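Local coordinates for 2-c-methyl-d-erythritol 4-phosphate cytidylyltransferase (Streptococcus pneumoniae, PDB 2VSH), which catalyses the transfer of the cytidylyl group of CTP to D-ribitol 5-phosphate, giving CDP-activated ribitol for teichoic acid precursors, at residues A[223-226]-A[227-230]. Numbering follows the deposited sequence.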
loop_
_atom_site.group_PDB
_atom_site.type_symbol
_atom_site.label_atom_id
_atom_site.label_comp_id
_atom_site.label_asym_id
_atom_site.label_seq_id
_atom_site.Cartn_x
_atom_site.Cartn_y
_atom_site.Cartn_z
ATOM N N VAL A 223 -9.774 -8.136 7.252
ATOM C CA VAL A 223 -9.977 -9.590 7.227
ATOM C C VAL A 223 -9.120 -10.260 6.124
ATOM O O VAL A 223 -8.757 -11.430 6.245
ATOM C CB VAL A 223 -11.491 -9.974 7.093
ATOM C CG1 VAL A 223 -11.740 -11.397 7.593
ATOM C CG2 VAL A 223 -12.350 -9.026 7.901
ATOM N N THR A 224 -8.782 -9.512 5.074
ATOM C CA THR A 224 -7.798 -9.976 4.082
ATOM C C THR A 224 -6.396 -10.101 4.699
ATOM O O THR A 224 -5.702 -11.085 4.466
ATOM C CB THR A 224 -7.767 -9.058 2.844
ATOM O OG1 THR A 224 -9.032 -9.138 2.176
ATOM C CG2 THR A 224 -6.653 -9.467 1.867
ATOM N N ASP A 225 -5.994 -9.118 5.496
ATOM C CA ASP A 225 -4.691 -9.182 6.181
ATOM C C ASP A 225 -4.630 -10.393 7.103
ATOM O O ASP A 225 -3.593 -11.045 7.211
ATOM C CB ASP A 225 -4.418 -7.918 6.985
ATOM C CG ASP A 225 -4.339 -6.695 6.124
ATOM O OD1 ASP A 225 -3.979 -6.831 4.937
ATOM O OD2 ASP A 225 -4.645 -5.604 6.625
ATOM N N LEU A 226 -5.751 -10.677 7.761
ATOM C CA LEU A 226 -5.884 -11.831 8.642
ATOM C C LEU A 226 -5.634 -13.145 7.885
ATOM O O LEU A 226 -4.943 -14.033 8.397
ATOM C CB LEU A 226 -7.291 -11.859 9.255
ATOM C CG LEU A 226 -7.552 -12.312 10.702
ATOM C CD1 LEU A 226 -8.894 -13.017 10.771
ATOM C CD2 LEU A 226 -6.443 -13.194 11.301
ATOM N N LYS A 227 -6.210 -13.259 6.686
ATOM C CA LYS A 227 -6.017 -14.426 5.808
ATOM C C LYS A 227 -4.549 -14.596 5.430
ATOM O O LYS A 227 -4.014 -15.698 5.473
ATOM C CB LYS A 227 -6.808 -14.275 4.512
ATOM C CG LYS A 227 -8.298 -14.102 4.637
ATOM C CD LYS A 227 -8.887 -14.052 3.217
ATOM C CE LYS A 227 -10.387 -13.808 3.239
ATOM N NZ LYS A 227 -10.919 -13.721 1.845
ATOM N N ILE A 228 -3.911 -13.490 5.053
ATOM C CA ILE A 228 -2.488 -13.486 4.746
ATOM C C ILE A 228 -1.704 -13.983 5.978
ATOM O O ILE A 228 -0.953 -14.952 5.877
ATOM C CB ILE A 228 -2.009 -12.096 4.252
ATOM C CG1 ILE A 228 -2.722 -11.732 2.942
ATOM C CG2 ILE A 228 -0.490 -12.090 4.024
ATOM C CD1 ILE A 228 -2.657 -10.242 2.592
ATOM N N ALA A 229 -1.938 -13.373 7.141
ATOM C CA ALA A 229 -1.298 -13.805 8.390
ATOM C C ALA A 229 -1.419 -15.309 8.660
ATOM O O ALA A 229 -0.424 -15.976 8.984
ATOM C CB ALA A 229 -1.838 -13.001 9.576
ATOM N N LYS A 230 -2.636 -15.847 8.506
ATOM C CA LYS A 230 -2.878 -17.277 8.682
ATOM C C LYS A 230 -2.063 -18.145 7.711
ATOM O O LYS A 230 -1.546 -19.188 8.099
ATOM C CB LYS A 230 -4.360 -17.610 8.483
ATOM C CG LYS A 230 -5.308 -17.074 9.531
ATOM C CD LYS A 230 -6.707 -17.666 9.264
ATOM C CE LYS A 230 -7.791 -16.966 10.057
ATOM N NZ LYS A 230 -9.134 -17.514 9.713
#
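The flat groups here are the peptides of Val223 to Leu226 and the carboxylate of Asp225; no rings stack. The peptide oxygens meet N-H groups from one turn further along the helix. Ile228 N bonds to Thr224 O at 3.1 Å, Ala229 N to Asp225 O at 2.9 Å and Lys230 N to Leu226 O at 2.9 Å. Lys227 N to Val223 O is longer, 3.2 Å. The carboxylate of Asp225 has OD1 4.3 Å from Ile228 CD1. Its OD2 turns back to accept from Thr221 N and Thr222 N, just before helix 223-232. The negative carboxylate, in the first turn, would probably be favoured by the helix dipole.

Lys227 CG sits 3.2 Å from Val223 O, because chi1 of -59° sets CG beside its own backbone N. The chain then runs out extended, and its NZ is hydrogen-bonded to Ser231 OG of the second subunit. On another side, Thr224 CG2 meets the Ile228 tip, CD1, at 4.1 Å. Both side chains also pack on Ile228 of the second subunit. Leu226 CD1 and CD2 both lie loosely near Lys230 CE, CD1 at 4.2 Å.

Ala229 packs on Ile220 and Leu28 of its own subunit, while Thr224, Lys227 and Ile228 lie against the second subunit. The contact with that subunit thus joins apolar packing around Ile228 to a polar bond from Lys227 NZ.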